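PDB 5K2M: RimK-related lysine biosynthesis protein from Thermococcus kodakarensis, which binds ADP and magnesium ions and probably acts as an ATP-dependent ligase of the LysX type in amino-acid biosynthesis. Local coordinates for residues Val111-Phe125 / Asn153-Val165. Sequence-based numbering, arbitrary orientation.
Sequences VPDSLGYPLVSKPVF and NPLYGIHYFQEFV. With ADP (adenosine-5'-diphosphate), chain O.
Lys122 NZ donates to Gln162 OE1 at 2.7 Å, bridging the neighbouring antiparallel strands 119-122 and 159-163 in the small sheet of the ATP-grasp fold. Both side chains stand, with Val120 and Tyr160, on the face turned to the nucleotide. Lys122 suits its place because one ammonium group also serves ADP N7 and O2A, matching the phosphate's negative charge, while its methylenes run alongside Tyr160, CG meeting the ring edge at CD2. The chain bends at chi3 (80°), bringing NZ to the ligand. Gln162 offers a carbonyl to two donors: NZ lies above the amide plane, and ADP N6 gives a second bond to OE1 (3.0 Å); Asn240 OD1 accepts from NE2, which helps hold the amide's rotation.

Glu163 O accepts from N6 and Val165 N donates to N1, the backbone reading of adenine familiar from ATP-grasp enzymes. Branched and compact, Val120 packs CG2 against the base and against the edge of the Phe164 ring. The backbones of Val120 and Gln162 form a hydrogen-bonded pair, Val120 N to Gln162 O at 2.8 Å and nearly straight (172°), answered by Gln162 N to Val120 O.

On the other face, Phe161 packs between sheet and helix 111-115: both Val111 methyls touch CD2, Leu119 CD1 reaches CD1 at 3.5 Å, and Ser121 CB meets CE1. Farther along, the flat Phe125 ring sets CZ against Tyr156 CZ, planes at 44°, and CE1 against Leu155 CB. Where the strand pairing gives out, one water accepts from Val124 N and donates to Leu155 O (2.6 Å) and Ile158 O (2.7 Å).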
# COMPACT_ATOMS: atom_id res chain seq x y z
N VAL A 111 1.84 -54.59 -0.87
CA VAL A 111 0.83 -54.86 0.15
C VAL A 111 0.55 -56.38 0.34
O VAL A 111 0.41 -56.82 1.46
CB VAL A 111 -0.44 -54.05 -0.13
CG1 VAL A 111 -1.61 -54.55 0.69
CG2 VAL A 111 -0.18 -52.59 0.17
N PRO A 112 0.51 -57.17 -0.76
CA PRO A 112 0.31 -58.63 -0.61
C PRO A 112 1.42 -59.36 0.15
O PRO A 112 1.18 -60.43 0.70
CB PRO A 112 0.25 -59.12 -2.05
CG PRO A 112 -0.21 -57.93 -2.82
CD PRO A 112 0.46 -56.76 -2.17
N ASP A 113 2.61 -58.77 0.20
CA ASP A 113 3.72 -59.27 1.02
C ASP A 113 3.29 -59.48 2.50
O ASP A 113 3.71 -60.44 3.14
CB ASP A 113 4.93 -58.31 0.96
CG ASP A 113 5.38 -57.97 -0.49
OD1 ASP A 113 4.79 -58.50 -1.46
OD2 ASP A 113 6.34 -57.17 -0.65
N SER A 114 2.49 -58.55 3.02
CA SER A 114 1.95 -58.62 4.39
C SER A 114 0.62 -59.36 4.45
O SER A 114 0.41 -60.18 5.33
CB SER A 114 1.68 -57.20 4.94
OG SER A 114 2.83 -56.38 4.95
N LEU A 115 -0.28 -59.03 3.53
CA LEU A 115 -1.67 -59.40 3.66
C LEU A 115 -2.00 -60.71 2.96
O LEU A 115 -3.00 -61.36 3.29
CB LEU A 115 -2.55 -58.29 3.08
CG LEU A 115 -3.21 -57.26 4.00
CD1 LEU A 115 -2.55 -57.08 5.35
CD2 LEU A 115 -3.34 -55.93 3.28
N GLY A 116 -1.18 -61.10 2.00
CA GLY A 116 -1.51 -62.24 1.15
C GLY A 116 -2.75 -61.97 0.32
O GLY A 116 -3.31 -60.86 0.34
N TYR A 117 -3.19 -62.98 -0.41
CA TYR A 117 -4.34 -62.86 -1.29
C TYR A 117 -5.35 -63.85 -0.78
O TYR A 117 -4.97 -64.88 -0.28
CB TYR A 117 -3.99 -63.24 -2.72
CG TYR A 117 -3.08 -62.28 -3.46
CD1 TYR A 117 -3.56 -61.06 -3.96
CD2 TYR A 117 -1.74 -62.61 -3.71
CE1 TYR A 117 -2.73 -60.19 -4.66
CE2 TYR A 117 -0.91 -61.75 -4.40
CZ TYR A 117 -1.39 -60.55 -4.88
OH TYR A 117 -0.54 -59.72 -5.57
N PRO A 118 -6.64 -63.56 -0.94
CA PRO A 118 -7.16 -62.38 -1.60
C PRO A 118 -7.22 -61.21 -0.64
O PRO A 118 -7.29 -61.40 0.57
CB PRO A 118 -8.57 -62.81 -2.02
CG PRO A 118 -8.96 -63.83 -1.02
CD PRO A 118 -7.72 -64.44 -0.44
N LEU A 119 -7.19 -60.01 -1.18
CA LEU A 119 -7.29 -58.83 -0.35
C LEU A 119 -8.38 -57.92 -0.89
O LEU A 119 -8.90 -58.12 -1.99
CB LEU A 119 -5.93 -58.12 -0.24
CG LEU A 119 -5.18 -57.77 -1.52
CD1 LEU A 119 -5.73 -56.48 -2.11
CD2 LEU A 119 -3.70 -57.59 -1.23
N VAL A 120 -8.74 -56.93 -0.07
CA VAL A 120 -9.78 -55.99 -0.40
C VAL A 120 -9.19 -54.60 -0.55
O VAL A 120 -8.48 -54.11 0.32
CB VAL A 120 -10.89 -56.01 0.67
CG1 VAL A 120 -11.87 -54.88 0.44
CG2 VAL A 120 -11.60 -57.36 0.66
N SER A 121 -9.50 -53.99 -1.69
CA SER A 121 -9.12 -52.63 -2.01
C SER A 121 -10.36 -51.75 -1.84
O SER A 121 -11.45 -52.12 -2.28
CB SER A 121 -8.65 -52.56 -3.46
OG SER A 121 -8.42 -51.22 -3.84
N LYS A 122 -10.20 -50.59 -1.24
CA LYS A 122 -11.33 -49.67 -1.10
C LYS A 122 -10.83 -48.25 -0.96
O LYS A 122 -9.75 -48.03 -0.41
CB LYS A 122 -12.21 -50.06 0.09
CG LYS A 122 -11.51 -49.97 1.42
CD LYS A 122 -12.44 -50.34 2.56
CE LYS A 122 -12.61 -51.83 2.75
NZ LYS A 122 -13.23 -52.15 4.07
N PRO A 123 -11.61 -47.28 -1.48
CA PRO A 123 -11.22 -45.89 -1.40
C PRO A 123 -11.46 -45.36 0.01
O PRO A 123 -12.34 -45.85 0.74
CB PRO A 123 -12.13 -45.19 -2.41
CG PRO A 123 -13.37 -46.03 -2.41
CD PRO A 123 -12.94 -47.44 -2.10
N VAL A 124 -10.67 -44.37 0.38
CA VAL A 124 -10.62 -43.91 1.74
C VAL A 124 -11.88 -43.11 2.15
O VAL A 124 -12.28 -43.09 3.31
CB VAL A 124 -9.28 -43.15 1.93
CG1 VAL A 124 -9.37 -41.70 1.44
CG2 VAL A 124 -8.82 -43.24 3.36
N PHE A 125 -12.56 -42.50 1.17
CA PHE A 125 -13.67 -41.59 1.47
C PHE A 125 -15.03 -42.11 1.03
O PHE A 125 -16.03 -41.41 1.17
CB PHE A 125 -13.41 -40.23 0.83
CG PHE A 125 -13.38 -40.27 -0.66
CD1 PHE A 125 -12.20 -40.54 -1.34
CD2 PHE A 125 -14.54 -40.07 -1.39
CE1 PHE A 125 -12.17 -40.61 -2.71
CE2 PHE A 125 -14.52 -40.12 -2.77
CZ PHE A 125 -13.33 -40.39 -3.43
N ASN A 153 -9.34 -37.80 -8.93
CA ASN A 153 -9.31 -37.45 -7.51
C ASN A 153 -8.00 -37.93 -6.86
O ASN A 153 -7.75 -39.13 -6.78
CB ASN A 153 -10.57 -38.00 -6.81
CG ASN A 153 -10.84 -37.36 -5.44
OD1 ASN A 153 -11.98 -37.17 -5.03
ND2 ASN A 153 -9.79 -37.05 -4.74
N PRO A 154 -7.17 -36.99 -6.36
CA PRO A 154 -5.90 -37.33 -5.69
C PRO A 154 -6.05 -38.32 -4.52
O PRO A 154 -5.16 -39.11 -4.25
CB PRO A 154 -5.36 -35.99 -5.18
CG PRO A 154 -6.17 -34.93 -5.86
CD PRO A 154 -7.45 -35.54 -6.33
N LEU A 155 -7.17 -38.22 -3.81
CA LEU A 155 -7.56 -39.21 -2.79
C LEU A 155 -7.53 -40.68 -3.23
O LEU A 155 -7.34 -41.56 -2.39
CB LEU A 155 -8.93 -38.87 -2.20
CG LEU A 155 -9.03 -38.20 -0.82
CD1 LEU A 155 -7.76 -37.52 -0.33
CD2 LEU A 155 -10.20 -37.23 -0.82
N TYR A 156 -7.71 -40.96 -4.52
CA TYR A 156 -7.58 -42.33 -4.99
C TYR A 156 -6.13 -42.77 -5.04
O TYR A 156 -5.86 -43.91 -5.36
CB TYR A 156 -8.19 -42.51 -6.39
CG TYR A 156 -9.68 -42.37 -6.41
CD1 TYR A 156 -10.47 -43.10 -5.55
CD2 TYR A 156 -10.31 -41.51 -7.32
CE1 TYR A 156 -11.85 -42.97 -5.56
CE2 TYR A 156 -11.69 -41.39 -7.34
CZ TYR A 156 -12.45 -42.13 -6.46
OH TYR A 156 -13.83 -42.02 -6.45
N GLY A 157 -5.21 -41.84 -4.78
CA GLY A 157 -3.79 -42.16 -4.66
C GLY A 157 -3.36 -42.55 -3.25
O GLY A 157 -2.18 -42.80 -3.00
N ILE A 158 -4.30 -42.56 -2.31
CA ILE A 158 -4.06 -43.13 -0.98
C ILE A 158 -4.60 -44.56 -1.04
O ILE A 158 -5.82 -44.78 -1.17
CB ILE A 158 -4.77 -42.32 0.12
CG1 ILE A 158 -4.50 -40.82 -0.05
CG2 ILE A 158 -4.34 -42.81 1.49
CD1 ILE A 158 -3.04 -40.43 -0.09
N HIS A 159 -3.70 -45.52 -0.94
CA HIS A 159 -4.04 -46.93 -1.17
C HIS A 159 -4.24 -47.68 0.12
O HIS A 159 -3.28 -47.96 0.84
CB HIS A 159 -2.96 -47.58 -2.00
CG HIS A 159 -2.79 -46.95 -3.34
ND1 HIS A 159 -3.65 -47.19 -4.39
CD2 HIS A 159 -1.88 -46.06 -3.80
CE1 HIS A 159 -3.27 -46.48 -5.44
NE2 HIS A 159 -2.19 -45.80 -5.11
N TYR A 160 -5.50 -48.03 0.40
CA TYR A 160 -5.92 -48.67 1.63
C TYR A 160 -6.48 -50.04 1.32
O TYR A 160 -7.35 -50.19 0.43
CB TYR A 160 -6.99 -47.81 2.32
CG TYR A 160 -7.61 -48.41 3.55
CD1 TYR A 160 -7.05 -48.24 4.80
CD2 TYR A 160 -8.78 -49.16 3.46
CE1 TYR A 160 -7.63 -48.79 5.93
CE2 TYR A 160 -9.37 -49.72 4.57
CZ TYR A 160 -8.81 -49.52 5.81
OH TYR A 160 -9.41 -50.07 6.91
N PHE A 161 -5.99 -51.04 2.05
CA PHE A 161 -6.31 -52.44 1.79
C PHE A 161 -6.59 -53.18 3.09
O PHE A 161 -6.03 -52.84 4.12
CB PHE A 161 -5.11 -53.14 1.14
CG PHE A 161 -4.73 -52.62 -0.21
CD1 PHE A 161 -5.35 -53.11 -1.35
CD2 PHE A 161 -3.72 -51.69 -0.35
CE1 PHE A 161 -4.97 -52.66 -2.61
CE2 PHE A 161 -3.35 -51.24 -1.60
CZ PHE A 161 -3.97 -51.72 -2.73
N GLN A 162 -7.44 -54.19 3.03
CA GLN A 162 -7.63 -55.13 4.13
C GLN A 162 -7.46 -56.55 3.63
O GLN A 162 -7.59 -56.81 2.44
CB GLN A 162 -9.04 -55.02 4.70
CG GLN A 162 -9.33 -53.74 5.46
CD GLN A 162 -10.78 -53.67 5.90
OE1 GLN A 162 -11.67 -54.02 5.15
NE2 GLN A 162 -11.02 -53.22 7.12
N GLU A 163 -7.15 -57.47 4.54
CA GLU A 163 -7.33 -58.90 4.27
C GLU A 163 -8.79 -59.15 3.90
O GLU A 163 -9.68 -58.51 4.45
CB GLU A 163 -6.98 -59.73 5.51
CG GLU A 163 -7.92 -59.51 6.69
CD GLU A 163 -7.53 -60.31 7.93
OE1 GLU A 163 -6.88 -61.36 7.80
OE2 GLU A 163 -7.87 -59.88 9.05
N PHE A 164 -9.03 -60.08 2.98
CA PHE A 164 -10.41 -60.49 2.70
C PHE A 164 -10.90 -61.35 3.86
O PHE A 164 -10.31 -62.39 4.17
CB PHE A 164 -10.52 -61.26 1.39
CG PHE A 164 -11.91 -61.79 1.11
CD1 PHE A 164 -12.92 -60.94 0.68
CD2 PHE A 164 -12.20 -63.13 1.26
CE1 PHE A 164 -14.19 -61.42 0.41
CE2 PHE A 164 -13.47 -63.62 0.99
CZ PHE A 164 -14.47 -62.76 0.57
N VAL A 165 -11.96 -60.89 4.52
CA VAL A 165 -12.53 -61.63 5.62
C VAL A 165 -13.66 -62.52 5.11
O VAL A 165 -14.56 -62.05 4.40
CB VAL A 165 -13.04 -60.68 6.72
CG1 VAL A 165 -13.68 -61.47 7.85
CG2 VAL A 165 -11.89 -59.82 7.23
PB ADP O . -18.44 -48.65 2.64
O1B ADP O . -19.63 -49.37 3.19
O2B ADP O . -18.46 -48.46 1.14
O3B ADP O . -18.08 -47.36 3.34
PA ADP O . -17.10 -50.95 3.76
O1A ADP O . -18.15 -50.93 4.86
O2A ADP O . -15.69 -51.13 4.22
O3A ADP O . -17.18 -49.65 2.83
O5' ADP O . -17.45 -52.13 2.73
C5' ADP O . -18.76 -52.35 2.27
C4' ADP O . -19.14 -53.81 2.48
O4' ADP O . -18.23 -54.64 1.74
C3' ADP O . -19.08 -54.30 3.92
O3' ADP O . -20.33 -54.09 4.60
C2' ADP O . -18.77 -55.77 3.73
O2' ADP O . -19.93 -56.54 3.44
C1' ADP O . -17.90 -55.80 2.50
N9 ADP O . -16.48 -55.74 2.87
C8 ADP O . -15.73 -54.63 3.00
N7 ADP O . -14.47 -54.92 3.37
C5 ADP O . -14.41 -56.26 3.49
C6 ADP O . -13.38 -57.23 3.83
N6 ADP O . -12.13 -56.82 4.14
N1 ADP O . -13.73 -58.53 3.83
C2 ADP O . -14.97 -58.95 3.53
N3 ADP O . -15.96 -58.13 3.21
C4 ADP O . -15.74 -56.79 3.17
O HOH W 1 -6.91 -49.77 -2.35
O HOH W 2 -12.17 -50.30 6.55
O HOH W 3 -7.43 -47.34 -1.45
O HOH W 4 -8.37 -43.79 -1.41